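Side-chain contacts in putative S41 protease (Bacteroides fragilis NCTC 9343, PDB 3K50), which is of unproven function but, as a putative S41-family serine protease carrying a PDZ-like domain, probably hydrolyses peptide bonds: residues M115-D120 and S128-G133; E196-P201 and Q206-D211; C241-C246 and P279-S284. All coordinates share one frame; numbering follows the deposited sequence.

Contact 1 (M115-D120 and S128-G133); sequences MMMNGD and SELLQG
M117, modelled as selenomethionine, does all the reaching here, landing on E129 and L130 of the 3-10 turn in the connection to strand 136-146. The apolar part is simple: SE of M117 lies 3.7 Å from CD2 of L130, the one branch of that leucine to take part. With CG set beside the backbone N (chi1 -70°) and CG to SE fully extended, the side chain spans most of the gap between CA of M117 and CA of L130, which are 8.9 Å apart; a bend at chi3 (-67°) then swings the terminal methyl onto E129. CE of M117 packs 3.8 Å from CB of E129, and OE1 of the same glutamate is equally near it, so the methyl lies against the aliphatic root of the chain and its carboxylate at once.

No hydrogen bond joins the two segments. The polar end of E129 turns instead to R136, its salt-bridge partner on strand 136-146, while L130 also packs on F76 and Y78 of strand 76-82.

Backbone bonds shape the M117 end: M117 N donates to D120 O at 2.9 Å and D120 N to M117 O at 3.0 Å, closing a type I' turn through N118 and G119. Just before it, M115 and M116 both face Q139 in a classic beta bulge. A bulged strand ending in a tight turn, with M117 packed against the 3-10 turn 128-130, closes the connection between the neighbouring antiparallel strands 113-117 and 136-146 of the PDZ domain.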
loop_
_atom_site.group_PDB
_atom_site.type_symbol
_atom_site.label_atom_id
_atom_site.label_comp_id
_atom_site.label_asym_id
_atom_site.label_seq_id
_atom_site.Cartn_x
_atom_site.Cartn_y
_atom_site.Cartn_z
HETATM N N MSE A 115 -10.228 22.733 -7.320
HETATM C CA MSE A 115 -11.578 23.337 -7.242
HETATM C C MSE A 115 -12.271 23.569 -8.591
HETATM O O MSE A 115 -13.510 23.580 -8.650
HETATM C CB MSE A 115 -11.519 24.667 -6.504
HETATM C CG MSE A 115 -10.950 24.565 -5.120
HETATM SE SE MSE A 115 -10.848 26.260 -4.251
HETATM C CE MSE A 115 -12.727 26.462 -3.597
HETATM N N MSE A 116 -11.479 23.814 -9.645
HETATM C CA MSE A 116 -11.991 24.000 -11.017
HETATM C C MSE A 116 -10.998 23.476 -12.018
HETATM O O MSE A 116 -9.787 23.462 -11.742
HETATM C CB MSE A 116 -12.164 25.470 -11.325
HETATM C CG MSE A 116 -12.931 26.202 -10.275
HETATM SE SE MSE A 116 -14.812 26.011 -10.394
HETATM C CE MSE A 116 -14.885 27.746 -11.296
HETATM N N MSE A 117 -11.509 23.019 -13.167
HETATM C CA MSE A 117 -10.685 22.596 -14.297
HETATM C C MSE A 117 -11.130 23.376 -15.507
HETATM O O MSE A 117 -12.270 23.258 -15.950
HETATM C CB MSE A 117 -10.818 21.114 -14.583
HETATM C CG MSE A 117 -10.210 20.270 -13.559
HETATM SE SE MSE A 117 -10.042 18.420 -14.128
HETATM C CE MSE A 117 -11.977 17.905 -14.233
ATOM N N ASN A 118 -10.224 24.166 -16.059
ATOM C CA ASN A 118 -10.551 25.016 -17.221
ATOM C C ASN A 118 -11.869 25.766 -17.059
ATOM O O ASN A 118 -12.741 25.728 -17.938
ATOM C CB ASN A 118 -10.530 24.195 -18.512
ATOM C CG ASN A 118 -9.116 23.884 -18.955
ATOM O OD1 ASN A 118 -8.592 22.834 -18.623
ATOM N ND2 ASN A 118 -8.449 24.856 -19.627
ATOM N N GLY A 119 -12.008 26.432 -15.911
ATOM C CA GLY A 119 -13.194 27.226 -15.603
ATOM C C GLY A 119 -14.471 26.467 -15.283
ATOM O O GLY A 119 -15.470 27.086 -15.006
ATOM N N ASP A 120 -14.460 25.137 -15.291
ATOM C CA ASP A 120 -15.665 24.384 -14.998
ATOM C C ASP A 120 -15.535 23.580 -13.699
ATOM O O ASP A 120 -14.449 23.109 -13.341
ATOM C CB ASP A 120 -15.961 23.412 -16.144
ATOM C CG ASP A 120 -16.280 24.105 -17.464
ATOM O OD1 ASP A 120 -16.277 25.358 -17.551
ATOM O OD2 ASP A 120 -16.545 23.361 -18.429
ATOM N N SER A 128 -13.675 11.510 -14.040
ATOM C CA SER A 128 -12.652 10.686 -14.680
ATOM C C SER A 128 -11.668 11.606 -15.419
ATOM O O SER A 128 -10.546 11.195 -15.719
ATOM C CB SER A 128 -13.274 9.575 -15.581
ATOM O OG SER A 128 -13.810 10.085 -16.804
ATOM N N GLU A 129 -12.042 12.866 -15.657
ATOM C CA GLU A 129 -11.076 13.815 -16.247
ATOM C C GLU A 129 -9.947 14.156 -15.264
ATOM O O GLU A 129 -8.957 14.760 -15.650
ATOM C CB GLU A 129 -11.723 15.105 -16.727
ATOM C CG GLU A 129 -12.798 14.888 -17.789
ATOM C CD GLU A 129 -13.365 16.182 -18.327
ATOM O OE1 GLU A 129 -12.910 17.280 -17.911
ATOM O OE2 GLU A 129 -14.270 16.096 -19.177
ATOM N N LEU A 130 -10.128 13.832 -13.993
ATOM C CA LEU A 130 -9.044 13.997 -12.988
ATOM C C LEU A 130 -7.929 12.952 -13.110
ATOM O O LEU A 130 -6.841 13.150 -12.576
ATOM C CB LEU A 130 -9.619 13.910 -11.566
ATOM C CG LEU A 130 -10.483 15.130 -11.223
ATOM C CD1 LEU A 130 -11.387 14.921 -10.013
ATOM C CD2 LEU A 130 -9.585 16.388 -11.067
ATOM N N LEU A 131 -8.213 11.841 -13.793
ATOM C CA LEU A 131 -7.292 10.727 -13.895
ATOM C C LEU A 131 -6.295 10.875 -15.033
ATOM O O LEU A 131 -5.120 10.567 -14.876
ATOM C CB LEU A 131 -8.091 9.449 -14.064
ATOM C CG LEU A 131 -8.918 8.947 -12.886
ATOM C CD1 LEU A 131 -9.692 7.710 -13.346
ATOM C CD2 LEU A 131 -8.034 8.572 -11.722
ATOM N N GLN A 132 -6.749 11.371 -16.167
ATOM C CA GLN A 132 -5.891 11.523 -17.343
ATOM C C GLN A 132 -6.506 12.459 -18.343
ATOM O O GLN A 132 -7.687 12.760 -18.244
ATOM C CB GLN A 132 -5.720 10.168 -18.003
ATOM C CG GLN A 132 -7.037 9.435 -18.102
ATOM C CD GLN A 132 -7.013 8.362 -19.139
ATOM O OE1 GLN A 132 -6.127 7.497 -19.142
ATOM N NE2 GLN A 132 -7.986 8.414 -20.056
ATOM N N GLY A 133 -5.707 12.907 -19.309
ATOM C CA GLY A 133 -6.186 13.800 -20.337
ATOM C C GLY A 133 -5.106 14.732 -20.823
ATOM O O GLY A 133 -3.916 14.486 -20.619
#

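Contact 2 (E196-P201 and Q206-D211); sequences EFKAGP and QAYNDD
A199 O is the polar centre of this contact, taking two amides from the first turn of helix 207-221. N209 N gives the better bond, 3.0 Å from A199 O with an N-H...O angle of 155°; Y208 N is closer to A199 O, at 2.7 Å, but bent enough to count as weak. A207 N turns to the hydroxyl of S205, so successive amides at the helix start find acceptors in the chain leading up to it.

The neighbouring carbonyl, K198 O, is served by water: one molecule donates both to it and to OD1 of N209, at 2.9 and 2.8 Å. The other end of that amide, ND2, makes a bond to OE1 of Q206 that is nearly straight at the hydrogen and in the N209 amide plane, but poorly placed on its acceptor, since the donor stands above the plane of the Q206 amide. The water and Q206 thus meet the two ends of the N209 amide, while CB of A199 packs on its ND2. A second water links NZ of K198, carried there by a fully extended chain, to the hydroxyl of Y208.

Y208 supplies the apolar half. One ring face lies under G200 CA and P201 CD, both CH-pi contacts, the latter 3.9 Å from the ring centroid; K198 O sits at the ring edge, in plane. P201 CD also meets CB of A207.

Q206 takes the N-cap position, and the arrangement is that of a loop folding back over a helix N terminus, here within the S41 peptidase domain between strand 187-194 and helix 207-221.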
loop_
_atom_site.group_PDB
_atom_site.type_symbol
_atom_site.label_atom_id
_atom_site.label_comp_id
_atom_site.label_asym_id
_atom_site.label_seq_id
_atom_site.Cartn_x
_atom_site.Cartn_y
_atom_site.Cartn_z
ATOM N N GLU A 196 5.021 0.521 -1.447
ATOM C CA GLU A 196 4.820 -0.694 -2.187
ATOM C C GLU A 196 5.994 -1.615 -1.957
ATOM O O GLU A 196 7.133 -1.177 -1.995
ATOM C CB GLU A 196 4.699 -0.385 -3.696
ATOM C CG GLU A 196 4.256 -1.525 -4.467
ATOM C CD GLU A 196 4.264 -1.298 -5.974
ATOM O OE1 GLU A 196 4.780 -0.270 -6.459
ATOM O OE2 GLU A 196 3.752 -2.195 -6.667
ATOM N N PHE A 197 5.707 -2.888 -1.658
ATOM C CA PHE A 197 6.765 -3.881 -1.500
ATOM C C PHE A 197 7.157 -4.386 -2.898
ATOM O O PHE A 197 6.717 -5.454 -3.359
ATOM C CB PHE A 197 6.304 -5.023 -0.572
ATOM C CG PHE A 197 6.131 -4.588 0.871
ATOM C CD1 PHE A 197 5.031 -3.894 1.258
ATOM C CD2 PHE A 197 7.088 -4.884 1.822
ATOM C CE1 PHE A 197 4.887 -3.466 2.569
ATOM C CE2 PHE A 197 6.952 -4.463 3.129
ATOM C CZ PHE A 197 5.849 -3.738 3.498
ATOM N N LYS A 198 8.039 -3.646 -3.539
ATOM C CA LYS A 198 8.475 -3.944 -4.892
ATOM C C LYS A 198 9.988 -3.731 -4.953
ATOM O O LYS A 198 10.466 -2.695 -4.539
ATOM C CB LYS A 198 7.717 -3.015 -5.849
ATOM C CG LYS A 198 7.790 -3.466 -7.306
ATOM C CD LYS A 198 7.002 -2.550 -8.176
ATOM C CE LYS A 198 7.095 -2.912 -9.628
ATOM N NZ LYS A 198 6.296 -1.915 -10.391
ATOM N N ALA A 199 10.714 -4.706 -5.481
ATOM C CA ALA A 199 12.146 -4.740 -5.420
ATOM C C ALA A 199 12.792 -3.822 -6.429
ATOM O O ALA A 199 13.803 -3.229 -6.119
ATOM C CB ALA A 199 12.654 -6.216 -5.558
ATOM N N GLY A 200 12.183 -3.671 -7.612
ATOM C CA GLY A 200 12.716 -2.826 -8.668
ATOM C C GLY A 200 11.710 -2.667 -9.815
ATOM O O GLY A 200 10.623 -3.295 -9.783
ATOM N N PRO A 201 12.037 -1.791 -10.805
ATOM C CA PRO A 201 11.123 -1.531 -11.934
ATOM C C PRO A 201 10.949 -2.733 -12.873
ATOM O O PRO A 201 9.866 -2.922 -13.377
ATOM C CB PRO A 201 11.754 -0.330 -12.660
ATOM C CG PRO A 201 13.206 -0.347 -12.262
ATOM C CD PRO A 201 13.242 -0.937 -10.858
ATOM N N GLN A 206 16.854 -4.937 -8.370
ATOM C CA GLN A 206 16.866 -4.673 -6.941
ATOM C C GLN A 206 16.920 -3.156 -6.691
ATOM O O GLN A 206 17.089 -2.695 -5.555
ATOM C CB GLN A 206 18.075 -5.367 -6.323
ATOM C CG GLN A 206 17.836 -6.822 -6.066
ATOM C CD GLN A 206 17.049 -7.084 -4.791
ATOM O OE1 GLN A 206 17.546 -6.893 -3.623
ATOM N NE2 GLN A 206 15.827 -7.579 -4.991
ATOM N N ALA A 207 16.747 -2.380 -7.756
ATOM C CA ALA A 207 16.866 -0.934 -7.673
ATOM C C ALA A 207 16.105 -0.313 -6.485
ATOM O O ALA A 207 16.670 0.530 -5.791
ATOM C CB ALA A 207 16.442 -0.270 -9.006
ATOM N N TYR A 208 14.876 -0.735 -6.220
ATOM C CA TYR A 208 14.113 -0.077 -5.126
ATOM C C TYR A 208 14.542 -0.588 -3.782
ATOM O O TYR A 208 14.510 0.152 -2.823
ATOM C CB TYR A 208 12.629 -0.264 -5.258
ATOM C CG TYR A 208 12.041 0.195 -6.584
ATOM C CD1 TYR A 208 12.556 1.294 -7.263
ATOM C CD2 TYR A 208 10.882 -0.425 -7.111
ATOM C CE1 TYR A 208 11.985 1.727 -8.459
ATOM C CE2 TYR A 208 10.284 0.017 -8.303
ATOM C CZ TYR A 208 10.827 1.095 -8.963
ATOM O OH TYR A 208 10.259 1.543 -10.150
ATOM N N ASN A 209 14.899 -1.865 -3.708
ATOM C CA ASN A 209 15.455 -2.371 -2.475
ATOM C C ASN A 209 16.762 -1.637 -2.134
ATOM O O ASN A 209 17.020 -1.376 -0.961
ATOM C CB ASN A 209 15.722 -3.841 -2.547
ATOM C CG ASN A 209 14.518 -4.647 -2.397
ATOM O OD1 ASN A 209 13.464 -4.156 -1.975
ATOM N ND2 ASN A 209 14.652 -5.946 -2.712
ATOM N N ASP A 210 17.557 -1.271 -3.143
ATOM C CA ASP A 210 18.775 -0.482 -2.887
ATOM C C ASP A 210 18.437 0.958 -2.450
ATOM O O ASP A 210 19.167 1.541 -1.670
ATOM C CB ASP A 210 19.796 -0.576 -4.055
ATOM C CG ASP A 210 20.494 -1.956 -4.090
ATOM O OD1 ASP A 210 20.554 -2.597 -3.025
ATOM O OD2 ASP A 210 20.971 -2.423 -5.148
ATOM N N ASP A 211 17.365 1.533 -2.979
ATOM C CA ASP A 211 16.871 2.830 -2.490
ATOM C C ASP A 211 16.515 2.677 -1.007
ATOM O O ASP A 211 16.772 3.565 -0.204
ATOM C CB ASP A 211 15.582 3.260 -3.204
ATOM C CG ASP A 211 15.798 3.661 -4.616
ATOM O OD1 ASP A 211 16.937 4.063 -4.947
ATOM O OD2 ASP A 211 14.821 3.602 -5.407
HETATM O O HOH W 1 11.548 -2.069 -1.973
HETATM O O HOH W 2 7.957 0.169 -10.748
#

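Contact 3 (C241-C246 and P279-S284)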
loop_
_atom_site.group_PDB
_atom_site.type_symbol
_atom_site.label_atom_id
_atom_site.label_comp_id
_atom_site.label_asym_id
_atom_site.label_seq_id
_atom_site.Cartn_x
_atom_site.Cartn_y
_atom_site.Cartn_z
ATOM N N CYS A 241 10.891 -8.284 -0.069
ATOM C CA CYS A 241 11.001 -6.877 0.328
ATOM C C CYS A 241 10.648 -6.750 1.787
ATOM O O CYS A 241 11.325 -6.046 2.523
ATOM C CB CYS A 241 10.077 -5.972 -0.510
ATOM S SG CYS A 241 10.593 -5.909 -2.237
ATOM N N ALA A 242 9.594 -7.441 2.208
ATOM C CA ALA A 242 9.179 -7.391 3.598
ATOM C C ALA A 242 10.260 -7.940 4.560
ATOM O O ALA A 242 10.482 -7.380 5.601
ATOM C CB ALA A 242 7.843 -8.132 3.798
ATOM N N GLN A 243 10.920 -9.025 4.178
ATOM C CA GLN A 243 11.990 -9.602 4.951
ATOM C C GLN A 243 13.112 -8.614 5.066
ATOM O O GLN A 243 13.689 -8.496 6.115
ATOM C CB GLN A 243 12.486 -10.903 4.296
ATOM C CG GLN A 243 13.566 -11.618 5.116
ATOM C CD GLN A 243 14.162 -12.811 4.404
ATOM O OE1 GLN A 243 14.041 -12.925 3.186
ATOM N NE2 GLN A 243 14.849 -13.676 5.151
ATOM N N LEU A 244 13.478 -7.968 3.971
ATOM C CA LEU A 244 14.554 -6.954 4.001
ATOM C C LEU A 244 14.245 -5.817 5.015
ATOM O O LEU A 244 15.042 -5.535 5.919
ATOM C CB LEU A 244 14.784 -6.364 2.595
ATOM C CG LEU A 244 15.770 -5.172 2.479
ATOM C CD1 LEU A 244 17.158 -5.526 2.996
ATOM C CD2 LEU A 244 15.861 -4.595 1.091
ATOM N N LEU A 245 13.046 -5.242 4.888
ATOM C CA LEU A 245 12.554 -4.171 5.758
ATOM C C LEU A 245 12.593 -4.597 7.251
ATOM O O LEU A 245 13.119 -3.897 8.136
ATOM C CB LEU A 245 11.131 -3.785 5.331
ATOM C CG LEU A 245 10.484 -2.633 6.091
ATOM C CD1 LEU A 245 11.373 -1.298 6.054
ATOM C CD2 LEU A 245 9.040 -2.390 5.621
ATOM N N CYS A 246 12.030 -5.754 7.550
ATOM C CA CYS A 246 12.062 -6.243 8.917
ATOM C C CYS A 246 13.428 -6.434 9.464
ATOM O O CYS A 246 13.675 -6.128 10.626
ATOM C CB CYS A 246 11.360 -7.589 8.999
ATOM S SG CYS A 246 9.543 -7.463 8.773
ATOM N N PRO A 279 20.890 -11.072 8.220
ATOM C CA PRO A 279 21.799 -9.951 8.111
ATOM C C PRO A 279 22.585 -9.868 6.811
ATOM O O PRO A 279 23.049 -8.781 6.441
ATOM C CB PRO A 279 22.714 -10.108 9.342
ATOM C CG PRO A 279 22.724 -11.588 9.612
ATOM C CD PRO A 279 21.309 -12.038 9.260
ATOM N N GLU A 280 22.679 -10.967 6.066
ATOM C CA GLU A 280 23.350 -10.913 4.755
ATOM C C GLU A 280 22.517 -10.116 3.723
ATOM O O GLU A 280 23.018 -9.753 2.674
ATOM C CB GLU A 280 23.605 -12.315 4.222
ATOM C CG GLU A 280 24.826 -13.022 4.799
ATOM C CD GLU A 280 24.644 -13.532 6.195
ATOM O OE1 GLU A 280 23.554 -14.077 6.491
ATOM O OE2 GLU A 280 25.617 -13.424 6.995
ATOM N N LEU A 281 21.240 -9.911 4.016
ATOM C CA LEU A 281 20.389 -9.066 3.182
ATOM C C LEU A 281 20.631 -7.585 3.352
ATOM O O LEU A 281 20.274 -6.826 2.456
ATOM C CB LEU A 281 18.896 -9.284 3.468
ATOM C CG LEU A 281 18.178 -10.578 3.038
ATOM C CD1 LEU A 281 16.775 -10.478 3.574
ATOM C CD2 LEU A 281 18.135 -10.795 1.493
ATOM N N ILE A 282 21.307 -7.164 4.421
ATOM C CA ILE A 282 21.439 -5.717 4.686
ATOM C C ILE A 282 22.275 -5.041 3.603
ATOM O O ILE A 282 21.906 -3.951 3.108
ATOM C CB ILE A 282 21.997 -5.476 6.106
ATOM C CG1 ILE A 282 20.989 -6.020 7.177
ATOM C CG2 ILE A 282 22.387 -4.012 6.353
ATOM C CD1 ILE A 282 21.514 -6.047 8.578
ATOM N N GLN A 283 23.404 -5.659 3.266
ATOM C CA GLN A 283 24.297 -5.125 2.249
ATOM C C GLN A 283 24.577 -3.641 2.506
ATOM O O GLN A 283 25.019 -3.320 3.609
ATOM C CB GLN A 283 23.732 -5.439 0.847
ATOM C CG GLN A 283 23.698 -6.936 0.583
ATOM C CD GLN A 283 25.070 -7.571 0.592
ATOM O OE1 GLN A 283 26.010 -7.084 -0.091
ATOM N NE2 GLN A 283 25.200 -8.666 1.321
ATOM N N SER A 284 24.302 -2.748 1.548
ATOM C CA SER A 284 24.592 -1.329 1.680
ATOM C C SER A 284 23.684 -0.547 2.628
ATOM O O SER A 284 23.892 0.684 2.839
ATOM C CB SER A 284 24.554 -0.662 0.300
ATOM O OG SER A 284 23.357 -0.996 -0.376
#
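Two different settings of chi1 bring the leucines and the glutamine together. On helix 239-249, Q243 and L244 both send CG away from their own backbone N (chi1 -176° and 173°), and Q243 continues extended beyond it; on the facing loop CB of L281 already points toward the helix, and chi1 -71° with an extended chi2 carries CD1 to Q243.

L281 meets the two helix residues with different parts. Its CD1 methyl lies along Q243 from CG to the amide, 3.6 Å from CD and 3.7 Å from OE1 of Q243; CG of Q243 is also 3.7 Å from CD1 of L281, so one methyl touches the chain and its amide together. The two side chains cross at about a right angle. L244 approaches the root of the same leucine: its CD1 lies 3.4 Å from the backbone O of L281 and 4.2 Å from CB.

No hydrogen bond spans the segments, but Q243 NE2 and L281 O find partners elsewhere. Q243 NE2 donates to the backbone O of T276, on strand 273-276, which ties the amide lying against L281 to the end of that strand. L281 O, besides touching the L244 methyl, accepts from R213 on helix 207-221.

Within the loop, P279 to I282 has helical backbone angles, and I282 N bonds to P279 O at 3.1 Å. After this turn Q283 NE2 reaches back to E280 O, 2.8 Å away and almost straight. The result is a leucine from a loop turn docked on one helix of the S41 peptidase domain, with an arginine from a second helix gripping the same turn.

From the N terminus, contact 1 comes first, closing the loop between strands 113-117 and 136-146 in the PDZ-like region. Contact 2 opens well after it has ended and closes a short loop entering helix 207-221; contact 3 starts on helix 239-249, closing a larger loop that contains strands 258-263 and 273-276. The three follow in series, none nested or crossed. Contact 1 stands apart, about 32 Å from contact 2 and 42 Å from contact 3 between centres. The latter two touch: C241 SG lies 3.4 Å from N209 OD1, and F197 packs on A242. R213 of helix 207-221 bonds to L281 O, tying the helix that contact 2 opens to the loop of contact 3.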